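Local coordinates for protein polysaccharide Lyase Family 6 (Bacteroides cellulosilyticus, PDB 6QPS) that probably depolymerises alginate as a calcium-binding lyase of polysaccharide lyase family 6 specific for mannuronic acid, at residues V157-T162 with H194-N199; F129-R134 with N163-H168; E365-N370 with D391-G396; L315-G320 with L357-G362. All blocks are in the same frame, centred on the assembly; numbering follows the deposited sequence.

How the contacts relate
All four contacts join neighbouring parts of one parallel beta-helix, and their chemistry follows their place in it. Contacts 1 and 2, with centres about 6 Å apart, meet where strand 195-197 of the first lies beside strand 165-167 of the second, through the D197-R165 salt bridge; contact 1 is buried and largely apolar around one histidine, whereas contact 2 is a partly buried ladder carrying a charged network. Contact 4 is also a strand ladder, but buried, with leucines and valine on one face. Contact 3, its centre about 10 Å from that of contact 4, is a more exposed loop-to-helix packing, joined to it by K366 O and G320 N.

Contact 1 (V157-T162 with H194-N199); sequences VGLRGT and HLIDHN
The backbones of 157-162 and 194-199 come nearest at T162 and H194, whose CA atoms are 6.2 Å apart, and strands 157-159 and 195-197 do not pair with each other. Side chains therefore do the bridging. L159 lays its CD2 methyl over the imidazole of H194, 4.3 Å from the ring centroid and only 4° off the ring normal, a CH-pi contact made almost squarely over the face. Its other methyl, CD1, meets I196 CD1 at 4.0 Å. With CG anti to its carbonyl carbon (chi1 -63°), H194 sends its ring into the bend that follows L159, where R160 O approaches the ring edge, 3.2 Å from CE1. A water in the ring plane lies 2.8 Å from H194 NE2 and bonds weakly to L159 O, while ND1 is hydrogen-bonded to the backbone N of N164. With an alanine here, L159 would probably lose the flat surface under its methyl, and the N164 amide and the water would each lose a partner. Beyond them, L159 and I196 both touch L181 of strand 181-183, the kind of interior packing between faces that fills a right-handed parallel beta-helix.

Contact 2 (F129-R134 with N163-H168); sequences FCRMTR and NNRIDH
F129 lays its ring over N163, with CB of the asparagine 3.6 Å from the ring centroid and the amide stacked nearly parallel to the ring, their planes 7° apart; Y98 stacks on the same phenylalanine. One residue along, N164 OD1 accepts the amide of C130 at 2.8 Å in the carbonyl plane, an asparagine extending the parallel ladder of strands 131-133 and 165-167. Within the ladder, M132 N bonds to R165 O and D167 N to M132 O. The face bearing R131, T133, R165 and D167 is polar. R131, extended with CG anti to its backbone N (chi1 179°), grips the D167 carboxylate side-on: NE reaches OD1 at 2.8 Å and NH2 reaches OD2 at 3.0 Å. T133 OG1 donates to D167 OD2 at 2.7 Å from above the carboxylate plane, and H168 ND1 takes the anti lone pair of that same oxygen at 2.7 Å, a bond lying in the imidazole plane. R165 slides NH1 over the centre of the R131 guanidinium, 3.2 Å above its plane, while T133 CG2 covers the opposite face; the NE of R165 is committed to D197. Three donors on OD2 and R131 NE on OD1 together fix the carboxylate's rotation. D167 and D197 are likely to offset the closeness of the two arginines, whose charge in turn probably favours an ionised D167.

Contact 3 (E365-N370 with D391-G396); sequences EKMPRN and DEVLPG
P368 O receives both a water and G396: the water donates to it at 2.9 Å, and the G396 CA-H points at it almost straight, CA to P368 O 3.5 Å with 170° at the hydrogen. The same water donates to E392 O, also at 2.9 Å, so that it ties the loop to a helical carbonyl. The missing side chain of G396 is what admits this approach, since a CB would fall on P368 O. Segment 391-396 is the end of helix 390-393 and a 3-10 turn, pinned internally by the G396 N bond to V393 O, that leads into strand 397-405; segment 365-370 is the loop feeding strand 371-379, and those two strands pair in the parallel beta-helix. Beside this water bridge, M367 bends at chi2 and chi3 so that SD touches V393 CG2 at 3.7 Å, the two side chains crossing at about a right angle. Its CG meanwhile passes E392 CB at 4.1 Å. P368 adds its CD, 4.3 Å from V393 CG2, and touches F397 beyond. The carboxylate of E392 turns to R389, which also pairs with E365.

Contact 4 (L315-G320 with L357-G362); sequences LLVRVG and LELGSG
L315 CB meets L357 CD2 at 3.8 Å and V317 CG2 meets L359 CD2 at 3.9 Å, the apolar face of a parallel ladder between successive coils of the beta-helix. Both L357 and L359 turn CG anti to the carbonyl carbon (chi1 -60° and -48°), which swings their CD2 methyls toward the neighbouring strand. The backbone ladder carrying them runs in register, with E358 N bonded to L315 O, V317 N to E358 O and G360 N to V317 O. On the other face L316 and E358 lie side by side, the leucine CD1 3.6 Å from E358 OE2. That carboxylate is positioned in turn by S361 OG, which donates to OE2 at 2.8 Å on its anti side. The inner face is backed by F373 against L315 and L357, and by F397 against V317 and L359. Further along, V319 N bonds to S361 O, and V319 spreads CG1 toward G360 O and CG2 toward G362 O. R318 lies with one guanidinium face over G362 CA, 3.8 Å above the plane, NH1 reaching V319 O from above its carbonyl plane as well as R363 O, with Y339 in cation-pi contact. A leucine in its place would probably leave R363 O and V319 O without this donor and Y339 without its cation. The side chain of R318 stands about 13 Å from the bound calcium. Amid so many paired amides, S361 N is buried with no partner, 3.8 Å from V317 O.

Contact 1 (V157-T162 with H194-N199)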
loop_
_atom_site.group_PDB
_atom_site.type_symbol
_atom_site.label_atom_id
_atom_site.label_comp_id
_atom_site.label_asym_id
_atom_site.label_seq_id
_atom_site.Cartn_x
_atom_site.Cartn_y
_atom_site.Cartn_z
ATOM N N VAL A 157 8.437 8.372 3.706
ATOM C CA VAL A 157 9.027 7.331 4.549
ATOM C C VAL A 157 9.664 6.255 3.670
ATOM O O VAL A 157 9.017 5.712 2.767
ATOM C CB VAL A 157 7.976 6.699 5.483
ATOM C CG1 VAL A 157 8.619 5.645 6.381
ATOM C CG2 VAL A 157 7.277 7.752 6.303
ATOM N N GLY A 158 10.944 5.975 3.922
ATOM C CA GLY A 158 11.645 4.897 3.252
ATOM C C GLY A 158 12.018 3.783 4.216
ATOM O O GLY A 158 12.843 3.973 5.120
ATOM N N LEU A 159 11.399 2.622 4.049
ATOM C CA LEU A 159 11.782 1.461 4.833
ATOM C C LEU A 159 13.001 0.772 4.218
ATOM O O LEU A 159 13.093 0.596 2.992
ATOM C CB LEU A 159 10.594 0.503 4.911
ATOM C CG LEU A 159 9.509 0.796 5.949
ATOM C CD1 LEU A 159 8.269 -0.073 5.766
ATOM C CD2 LEU A 159 10.077 0.556 7.374
ATOM N N ARG A 160 13.951 0.419 5.092
ATOM C CA ARG A 160 15.182 -0.304 4.778
ATOM C C ARG A 160 15.372 -1.338 5.882
ATOM O O ARG A 160 14.674 -1.310 6.894
ATOM C CB ARG A 160 16.402 0.636 4.797
ATOM C CG ARG A 160 16.191 1.991 4.084
ATOM C CD ARG A 160 16.866 2.080 2.776
ATOM N NE ARG A 160 16.792 3.442 2.251
ATOM C CZ ARG A 160 17.202 3.809 1.046
ATOM N NH1 ARG A 160 17.709 2.924 0.197
ATOM N NH2 ARG A 160 17.080 5.091 0.689
ATOM N N GLY A 161 16.385 -2.186 5.745
ATOM C CA GLY A 161 16.719 -3.087 6.845
ATOM C C GLY A 161 15.733 -4.237 6.990
ATOM O O GLY A 161 15.253 -4.821 6.016
ATOM N N THR A 162 15.476 -4.617 8.244
ATOM C CA THR A 162 14.666 -5.789 8.556
ATOM C C THR A 162 13.817 -5.527 9.798
ATOM O O THR A 162 14.198 -4.772 10.702
ATOM C CB THR A 162 15.538 -7.051 8.807
ATOM O OG1 THR A 162 16.447 -6.786 9.883
ATOM C CG2 THR A 162 16.326 -7.461 7.575
ATOM N N HIS A 194 9.054 -6.636 7.062
ATOM C CA HIS A 194 8.494 -5.434 7.666
ATOM C C HIS A 194 6.982 -5.598 7.828
ATOM O O HIS A 194 6.329 -6.345 7.085
ATOM C CB HIS A 194 8.713 -4.178 6.812
ATOM C CG HIS A 194 10.140 -3.788 6.603
ATOM N ND1 HIS A 194 11.098 -3.809 7.599
ATOM C CD2 HIS A 194 10.756 -3.320 5.491
ATOM C CE1 HIS A 194 12.239 -3.383 7.095
ATOM N NE2 HIS A 194 12.054 -3.065 5.826
ATOM N N LEU A 195 6.405 -4.836 8.759
ATOM C CA LEU A 195 4.964 -4.822 8.998
ATOM C C LEU A 195 4.425 -3.398 8.909
ATOM O O LEU A 195 4.924 -2.495 9.590
ATOM C CB LEU A 195 4.666 -5.435 10.368
ATOM C CG LEU A 195 3.197 -5.457 10.799
ATOM C CD1 LEU A 195 2.314 -6.270 9.840
ATOM C CD2 LEU A 195 3.052 -5.956 12.234
ATOM N N ILE A 196 3.378 -3.221 8.100
ATOM C CA ILE A 196 2.709 -1.931 7.896
ATOM C C ILE A 196 1.251 -2.201 8.259
ATOM O O ILE A 196 0.527 -2.841 7.479
ATOM C CB ILE A 196 2.863 -1.449 6.447
ATOM C CG1 ILE A 196 4.355 -1.220 6.102
ATOM C CG2 ILE A 196 2.000 -0.224 6.196
ATOM C CD1 ILE A 196 4.682 -1.255 4.608
ATOM N N ASP A 197 0.808 -1.747 9.443
ATOM C CA ASP A 197 -0.495 -2.144 9.957
ATOM C C ASP A 197 -1.228 -1.015 10.676
ATOM O O ASP A 197 -0.635 -0.168 11.353
ATOM C CB ASP A 197 -0.384 -3.371 10.903
ATOM C CG ASP A 197 0.339 -3.055 12.210
ATOM O OD1 ASP A 197 1.562 -2.873 12.199
ATOM O OD2 ASP A 197 -0.342 -2.951 13.267
ATOM N N HIS A 198 -2.550 -1.037 10.556
ATOM C CA HIS A 198 -3.431 -0.115 11.287
ATOM C C HIS A 198 -3.144 1.356 10.987
ATOM O O HIS A 198 -3.398 2.224 11.828
ATOM C CB HIS A 198 -3.419 -0.371 12.800
ATOM C CG HIS A 198 -3.849 -1.752 13.174
ATOM N ND1 HIS A 198 -5.170 -2.131 13.317
ATOM C CD2 HIS A 198 -3.114 -2.850 13.445
ATOM C CE1 HIS A 198 -5.220 -3.406 13.671
ATOM N NE2 HIS A 198 -3.986 -3.873 13.736
ATOM N N ASN A 199 -2.653 1.658 9.785
ATOM C CA ASN A 199 -2.445 3.044 9.384
ATOM C C ASN A 199 -3.630 3.549 8.576
ATOM O O ASN A 199 -4.377 2.772 7.966
ATOM C CB ASN A 199 -1.179 3.158 8.540
ATOM C CG ASN A 199 0.021 2.664 9.265
ATOM O OD1 ASN A 199 0.501 3.281 10.207
ATOM N ND2 ASN A 199 0.539 1.540 8.818
HETATM O O HOH W 1 13.326 -2.643 3.333
#

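Contact 2 (F129-R134 with N163-H168)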
loop_
_atom_site.group_PDB
_atom_site.type_symbol
_atom_site.label_atom_id
_atom_site.label_comp_id
_atom_site.label_asym_id
_atom_site.label_seq_id
_atom_site.Cartn_x
_atom_site.Cartn_y
_atom_site.Cartn_z
ATOM N N PHE A 129 14.246 -3.786 13.768
ATOM C CA PHE A 129 13.372 -3.817 14.940
ATOM C C PHE A 129 13.012 -2.413 15.421
ATOM O O PHE A 129 12.848 -2.169 16.616
ATOM C CB PHE A 129 13.957 -4.666 16.073
ATOM C CG PHE A 129 14.027 -6.120 15.744
ATOM C CD1 PHE A 129 15.199 -6.667 15.287
ATOM C CD2 PHE A 129 12.905 -6.932 15.870
ATOM C CE1 PHE A 129 15.267 -8.023 14.966
ATOM C CE2 PHE A 129 12.973 -8.282 15.548
ATOM C CZ PHE A 129 14.151 -8.810 15.100
ATOM N N CYS A 130 12.904 -1.467 14.498
ATOM C CA CYS A 130 12.532 -0.092 14.800
ATOM C C CYS A 130 11.072 0.123 14.411
ATOM O O CYS A 130 10.501 -0.636 13.629
ATOM C CB CYS A 130 13.454 0.876 14.064
ATOM S SG CYS A 130 15.178 0.850 14.673
ATOM N N ARG A 131 10.459 1.157 14.990
ATOM C CA ARG A 131 9.014 1.318 14.893
ATOM C C ARG A 131 8.631 2.790 14.889
ATOM O O ARG A 131 9.182 3.579 15.652
ATOM C CB ARG A 131 8.340 0.629 16.077
ATOM C CG ARG A 131 6.826 0.732 16.109
ATOM C CD ARG A 131 6.292 -0.068 17.287
ATOM N NE ARG A 131 4.843 0.017 17.393
ATOM C CZ ARG A 131 4.136 -0.314 18.467
ATOM N NH1 ARG A 131 4.750 -0.768 19.557
ATOM N NH2 ARG A 131 2.822 -0.196 18.455
ATOM N N MET A 132 7.709 3.158 13.996
ATOM C CA MET A 132 7.054 4.463 14.029
ATOM C C MET A 132 5.577 4.210 14.305
ATOM O O MET A 132 4.910 3.536 13.515
ATOM C CB MET A 132 7.265 5.199 12.701
ATOM C CG MET A 132 6.499 6.479 12.581
ATOM S SD MET A 132 6.463 7.126 10.871
ATOM C CE MET A 132 8.168 7.443 10.593
ATOM N N THR A 133 5.070 4.736 15.427
ATOM C CA THR A 133 3.715 4.443 15.876
ATOM C C THR A 133 3.010 5.717 16.331
ATOM O O THR A 133 3.606 6.585 16.983
ATOM C CB THR A 133 3.717 3.349 16.957
ATOM O OG1 THR A 133 2.373 2.978 17.241
ATOM C CG2 THR A 133 4.385 3.809 18.256
ATOM N N ARG A 134 1.730 5.828 15.974
ATOM C CA ARG A 134 0.892 6.941 16.424
ATOM C C ARG A 134 1.483 8.290 16.031
ATOM O O ARG A 134 1.358 9.271 16.767
ATOM C CB ARG A 134 0.634 6.901 17.932
ATOM C CG ARG A 134 0.144 5.563 18.439
ATOM C CD ARG A 134 -0.261 5.621 19.906
ATOM N NE ARG A 134 0.777 6.177 20.776
ATOM C CZ ARG A 134 1.684 5.467 21.432
ATOM N NH1 ARG A 134 1.722 4.149 21.320
ATOM N NH2 ARG A 134 2.568 6.083 22.205
ATOM N N ASN A 163 12.655 -6.177 9.830
ATOM C CA ASN A 163 11.829 -6.262 11.024
ATOM C C ASN A 163 11.418 -4.895 11.548
ATOM O O ASN A 163 11.283 -4.715 12.758
ATOM C CB ASN A 163 12.535 -7.039 12.146
ATOM C CG ASN A 163 12.953 -8.431 11.723
ATOM O OD1 ASN A 163 14.135 -8.691 11.471
ATOM N ND2 ASN A 163 11.985 -9.333 11.631
ATOM N N ASN A 164 11.188 -3.919 10.676
ATOM C CA ASN A 164 10.691 -2.619 11.103
ATOM C C ASN A 164 9.172 -2.583 10.967
ATOM O O ASN A 164 8.561 -3.449 10.331
ATOM C CB ASN A 164 11.362 -1.512 10.290
ATOM C CG ASN A 164 12.872 -1.463 10.542
ATOM O OD1 ASN A 164 13.324 -1.577 11.687
ATOM N ND2 ASN A 164 13.654 -1.280 9.480
ATOM N N ARG A 165 8.562 -1.601 11.628
ATOM C CA ARG A 165 7.110 -1.515 11.711
ATOM C C ARG A 165 6.645 -0.067 11.632
ATOM O O ARG A 165 7.188 0.813 12.314
ATOM C CB ARG A 165 6.600 -2.162 13.014
ATOM C CG ARG A 165 5.058 -2.180 13.167
ATOM C CD ARG A 165 4.653 -2.999 14.403
ATOM N NE ARG A 165 3.201 -2.955 14.548
ATOM C CZ ARG A 165 2.541 -2.969 15.697
ATOM N NH1 ARG A 165 3.194 -3.075 16.841
ATOM N NH2 ARG A 165 1.217 -2.834 15.694
ATOM N N ILE A 166 5.638 0.168 10.794
ATOM C CA ILE A 166 4.906 1.434 10.724
ATOM C C ILE A 166 3.454 1.119 11.098
ATOM O O ILE A 166 2.788 0.364 10.379
ATOM C CB ILE A 166 4.944 2.025 9.301
ATOM C CG1 ILE A 166 6.378 2.117 8.753
ATOM C CG2 ILE A 166 4.237 3.385 9.262
ATOM C CD1 ILE A 166 7.289 3.031 9.495
ATOM N N ASP A 167 2.949 1.706 12.179
ATOM C CA ASP A 167 1.607 1.347 12.630
ATOM C C ASP A 167 0.875 2.496 13.320
ATOM O O ASP A 167 1.467 3.359 13.982
ATOM C CB ASP A 167 1.633 0.104 13.558
ATOM C CG ASP A 167 2.289 0.406 14.910
ATOM O OD1 ASP A 167 3.534 0.358 14.990
ATOM O OD2 ASP A 167 1.573 0.755 15.896
ATOM N N HIS A 168 -0.449 2.463 13.191
ATOM C CA HIS A 168 -1.312 3.437 13.863
ATOM C C HIS A 168 -0.934 4.877 13.522
ATOM O O HIS A 168 -1.119 5.786 14.332
ATOM C CB HIS A 168 -1.377 3.195 15.371
ATOM C CG HIS A 168 -1.935 1.850 15.732
ATOM N ND1 HIS A 168 -1.139 0.746 15.942
ATOM C CD2 HIS A 168 -3.216 1.431 15.917
ATOM C CE1 HIS A 168 -1.903 -0.293 16.238
ATOM N NE2 HIS A 168 -3.165 0.093 16.229
HETATM O O HOH W 2 9.670 -3.371 14.828
#

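Contact 3 (E365-N370 with D391-G396)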
loop_
_atom_site.group_PDB
_atom_site.type_symbol
_atom_site.label_atom_id
_atom_site.label_comp_id
_atom_site.label_asym_id
_atom_site.label_seq_id
_atom_site.Cartn_x
_atom_site.Cartn_y
_atom_site.Cartn_z
ATOM N N GLU A 365 2.344 -11.046 -26.254
ATOM C CA GLU A 365 1.960 -12.344 -26.788
ATOM C C GLU A 365 1.977 -13.466 -25.756
ATOM O O GLU A 365 1.717 -14.616 -26.119
ATOM C CB GLU A 365 2.889 -12.716 -27.942
ATOM C CG GLU A 365 2.705 -11.827 -29.157
ATOM C CD GLU A 365 1.322 -11.986 -29.784
ATOM O OE1 GLU A 365 0.843 -13.140 -29.917
ATOM O OE2 GLU A 365 0.698 -10.960 -30.121
ATOM N N LYS A 366 2.246 -13.181 -24.481
ATOM C CA LYS A 366 2.283 -14.230 -23.459
ATOM C C LYS A 366 0.916 -14.260 -22.791
ATOM O O LYS A 366 0.634 -13.463 -21.895
ATOM C CB LYS A 366 3.411 -13.999 -22.455
ATOM C CG LYS A 366 4.782 -13.682 -23.104
ATOM C CD LYS A 366 5.256 -14.727 -24.096
ATOM C CE LYS A 366 6.623 -14.332 -24.667
ATOM N NZ LYS A 366 7.208 -15.411 -25.506
ATOM N N MET A 367 0.043 -15.160 -23.260
ATOM C CA MET A 367 -1.302 -15.259 -22.710
ATOM C C MET A 367 -1.288 -15.796 -21.274
ATOM O O MET A 367 -0.387 -16.551 -20.886
ATOM C CB MET A 367 -2.136 -16.216 -23.570
ATOM C CG MET A 367 -2.230 -15.856 -25.046
ATOM S SD MET A 367 -3.031 -14.268 -25.357
ATOM C CE MET A 367 -1.618 -13.306 -25.895
ATOM N N PRO A 368 -2.286 -15.448 -20.466
ATOM C CA PRO A 368 -2.376 -16.052 -19.129
ATOM C C PRO A 368 -2.543 -17.564 -19.220
ATOM O O PRO A 368 -3.237 -18.080 -20.094
ATOM C CB PRO A 368 -3.614 -15.401 -18.499
ATOM C CG PRO A 368 -3.931 -14.211 -19.364
ATOM C CD PRO A 368 -3.371 -14.488 -20.722
ATOM N N ARG A 369 -1.911 -18.268 -18.282
ATOM C CA ARG A 369 -1.917 -19.724 -18.234
ATOM C C ARG A 369 -2.169 -20.164 -16.801
ATOM O O ARG A 369 -1.630 -19.572 -15.868
ATOM C CB ARG A 369 -0.553 -20.307 -18.690
ATOM C CG ARG A 369 -0.185 -20.007 -20.127
ATOM C CD ARG A 369 0.938 -20.915 -20.589
ATOM N NE ARG A 369 2.156 -20.779 -19.790
ATOM C CZ ARG A 369 3.378 -21.007 -20.266
ATOM N NH1 ARG A 369 3.535 -21.376 -21.530
ATOM N NH2 ARG A 369 4.443 -20.874 -19.487
ATOM N N ASN A 370 -2.959 -21.216 -16.624
ATOM C CA ASN A 370 -3.171 -21.796 -15.294
ATOM C C ASN A 370 -3.650 -20.760 -14.285
ATOM O O ASN A 370 -3.145 -20.647 -13.154
ATOM C CB ASN A 370 -1.922 -22.528 -14.825
ATOM C CG ASN A 370 -1.705 -23.765 -15.603
ATOM O OD1 ASN A 370 -2.619 -24.597 -15.679
ATOM N ND2 ASN A 370 -0.553 -23.891 -16.242
ATOM N N ASP A 391 -10.131 -17.078 -27.853
ATOM C CA ASP A 391 -9.730 -18.451 -28.159
ATOM C C ASP A 391 -8.284 -18.752 -27.780
ATOM O O ASP A 391 -7.900 -19.927 -27.764
ATOM C CB ASP A 391 -10.010 -18.809 -29.617
ATOM C CG ASP A 391 -11.422 -18.423 -30.045
ATOM O OD1 ASP A 391 -12.381 -18.610 -29.254
ATOM O OD2 ASP A 391 -11.574 -17.938 -31.184
ATOM N N GLU A 392 -7.476 -17.734 -27.492
ATOM C CA GLU A 392 -6.129 -17.936 -26.957
ATOM C C GLU A 392 -6.045 -17.746 -25.444
ATOM O O GLU A 392 -5.165 -18.327 -24.797
ATOM C CB GLU A 392 -5.157 -16.958 -27.627
ATOM C CG GLU A 392 -5.086 -17.101 -29.124
ATOM C CD GLU A 392 -4.462 -15.890 -29.795
ATOM O OE1 GLU A 392 -3.293 -15.967 -30.213
ATOM O OE2 GLU A 392 -5.157 -14.857 -29.879
ATOM N N VAL A 393 -6.931 -16.948 -24.865
ATOM C CA VAL A 393 -6.902 -16.647 -23.439
ATOM C C VAL A 393 -7.720 -17.644 -22.636
ATOM O O VAL A 393 -7.301 -18.092 -21.566
ATOM C CB VAL A 393 -7.409 -15.204 -23.233
ATOM C CG1 VAL A 393 -7.747 -14.955 -21.787
ATOM C CG2 VAL A 393 -6.377 -14.222 -23.734
ATOM N N LEU A 394 -8.907 -18.003 -23.106
ATOM C CA LEU A 394 -9.760 -18.879 -22.311
ATOM C C LEU A 394 -9.153 -20.245 -22.033
ATOM O O LEU A 394 -9.413 -20.787 -20.945
ATOM C CB LEU A 394 -11.118 -19.043 -22.997
ATOM C CG LEU A 394 -12.003 -17.801 -23.022
ATOM C CD1 LEU A 394 -13.245 -18.129 -23.905
ATOM C CD2 LEU A 394 -12.413 -17.360 -21.648
ATOM N N PRO A 395 -8.403 -20.873 -22.941
ATOM C CA PRO A 395 -7.743 -22.141 -22.576
ATOM C C PRO A 395 -6.842 -22.034 -21.348
ATOM O O PRO A 395 -6.502 -23.068 -20.751
ATOM C CB PRO A 395 -6.947 -22.510 -23.837
ATOM C CG PRO A 395 -7.701 -21.811 -24.974
ATOM C CD PRO A 395 -8.186 -20.515 -24.360
ATOM N N GLY A 396 -6.411 -20.836 -20.979
ATOM C CA GLY A 396 -5.572 -20.643 -19.813
ATOM C C GLY A 396 -6.322 -20.470 -18.512
ATOM O O GLY A 396 -5.678 -20.347 -17.456
HETATM O O HOH W 3 -3.689 -19.422 -22.575
#

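Contact 4 (L315-G320 with L357-G362)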
loop_
_atom_site.group_PDB
_atom_site.type_symbol
_atom_site.label_atom_id
_atom_site.label_comp_id
_atom_site.label_asym_id
_atom_site.label_seq_id
_atom_site.Cartn_x
_atom_site.Cartn_y
_atom_site.Cartn_z
ATOM N N LEU A 315 -11.437 -6.777 -11.481
ATOM C CA LEU A 315 -10.287 -7.665 -11.635
ATOM C C LEU A 315 -9.759 -7.471 -13.043
ATOM O O LEU A 315 -10.534 -7.534 -13.998
ATOM C CB LEU A 315 -10.684 -9.139 -11.482
ATOM C CG LEU A 315 -9.532 -10.123 -11.713
ATOM C CD1 LEU A 315 -8.479 -10.098 -10.628
ATOM C CD2 LEU A 315 -10.123 -11.538 -11.876
ATOM N N LEU A 316 -8.452 -7.278 -13.190
ATOM C CA LEU A 316 -7.809 -7.250 -14.497
ATOM C C LEU A 316 -6.694 -8.286 -14.511
ATOM O O LEU A 316 -5.839 -8.281 -13.617
ATOM C CB LEU A 316 -7.270 -5.851 -14.802
ATOM C CG LEU A 316 -6.820 -5.582 -16.242
ATOM C CD1 LEU A 316 -6.949 -4.091 -16.579
ATOM C CD2 LEU A 316 -5.399 -6.070 -16.487
ATOM N N VAL A 317 -6.721 -9.181 -15.505
ATOM C CA VAL A 317 -5.672 -10.185 -15.707
ATOM C C VAL A 317 -5.027 -9.902 -17.067
ATOM O O VAL A 317 -5.670 -10.045 -18.112
ATOM C CB VAL A 317 -6.200 -11.623 -15.609
ATOM C CG1 VAL A 317 -5.041 -12.624 -15.796
ATOM C CG2 VAL A 317 -6.891 -11.860 -14.266
ATOM N N ARG A 318 -3.760 -9.498 -17.056
ATOM C CA ARG A 318 -3.109 -8.934 -18.229
ATOM C C ARG A 318 -2.307 -9.983 -18.996
ATOM O O ARG A 318 -1.780 -10.938 -18.413
ATOM C CB ARG A 318 -2.149 -7.833 -17.784
ATOM C CG ARG A 318 -1.787 -6.820 -18.879
ATOM C CD ARG A 318 -0.559 -5.988 -18.517
ATOM N NE ARG A 318 -0.259 -4.915 -19.486
ATOM C CZ ARG A 318 0.423 -5.072 -20.612
ATOM N NH1 ARG A 318 0.893 -6.264 -20.961
ATOM N NH2 ARG A 318 0.628 -4.029 -21.405
ATOM N N VAL A 319 -2.182 -9.782 -20.309
ATOM C CA VAL A 319 -1.163 -10.508 -21.068
ATOM C C VAL A 319 0.215 -10.017 -20.642
ATOM O O VAL A 319 0.369 -8.926 -20.080
ATOM C CB VAL A 319 -1.340 -10.358 -22.589
ATOM C CG1 VAL A 319 -2.683 -10.887 -23.040
ATOM C CG2 VAL A 319 -1.137 -8.897 -23.039
ATOM N N GLY A 320 1.232 -10.830 -20.920
ATOM C CA GLY A 320 2.603 -10.412 -20.708
ATOM C C GLY A 320 3.370 -10.228 -21.996
ATOM O O GLY A 320 2.948 -10.705 -23.051
ATOM N N LEU A 357 -14.981 -7.661 -14.653
ATOM C CA LEU A 357 -13.925 -8.655 -14.876
ATOM C C LEU A 357 -13.355 -8.380 -16.262
ATOM O O LEU A 357 -14.102 -8.389 -17.244
ATOM C CB LEU A 357 -14.479 -10.082 -14.816
ATOM C CG LEU A 357 -15.135 -10.472 -13.498
ATOM C CD1 LEU A 357 -15.768 -11.870 -13.621
ATOM C CD2 LEU A 357 -14.191 -10.420 -12.326
ATOM N N GLU A 358 -12.037 -8.165 -16.353
ATOM C CA GLU A 358 -11.388 -7.862 -17.624
ATOM C C GLU A 358 -10.223 -8.829 -17.785
ATOM O O GLU A 358 -9.243 -8.742 -17.035
ATOM C CB GLU A 358 -10.912 -6.406 -17.640
ATOM C CG GLU A 358 -10.243 -6.006 -18.919
ATOM C CD GLU A 358 -9.837 -4.534 -18.945
ATOM O OE1 GLU A 358 -10.507 -3.672 -18.312
ATOM O OE2 GLU A 358 -8.824 -4.248 -19.613
ATOM N N LEU A 359 -10.339 -9.746 -18.740
ATOM C CA LEU A 359 -9.412 -10.869 -18.857
ATOM C C LEU A 359 -8.732 -10.867 -20.216
ATOM O O LEU A 359 -9.397 -10.974 -21.253
ATOM C CB LEU A 359 -10.145 -12.198 -18.658
ATOM C CG LEU A 359 -11.063 -12.283 -17.444
ATOM C CD1 LEU A 359 -11.771 -13.643 -17.415
ATOM C CD2 LEU A 359 -10.277 -12.015 -16.157
ATOM N N GLY A 360 -7.401 -10.801 -20.213
ATOM C CA GLY A 360 -6.642 -10.917 -21.440
ATOM C C GLY A 360 -6.267 -9.627 -22.138
ATOM O O GLY A 360 -5.746 -9.681 -23.256
ATOM N N SER A 361 -6.492 -8.476 -21.514
ATOM C CA SER A 361 -6.133 -7.217 -22.139
ATOM C C SER A 361 -4.638 -6.927 -21.963
ATOM O O SER A 361 -3.920 -7.629 -21.245
ATOM C CB SER A 361 -6.954 -6.081 -21.540
ATOM O OG SER A 361 -6.751 -6.004 -20.155
ATOM N N GLY A 362 -4.172 -5.910 -22.678
ATOM C CA GLY A 362 -2.789 -5.461 -22.626
ATOM C C GLY A 362 -2.050 -5.796 -23.906
ATOM O O GLY A 362 -2.545 -6.467 -24.803
#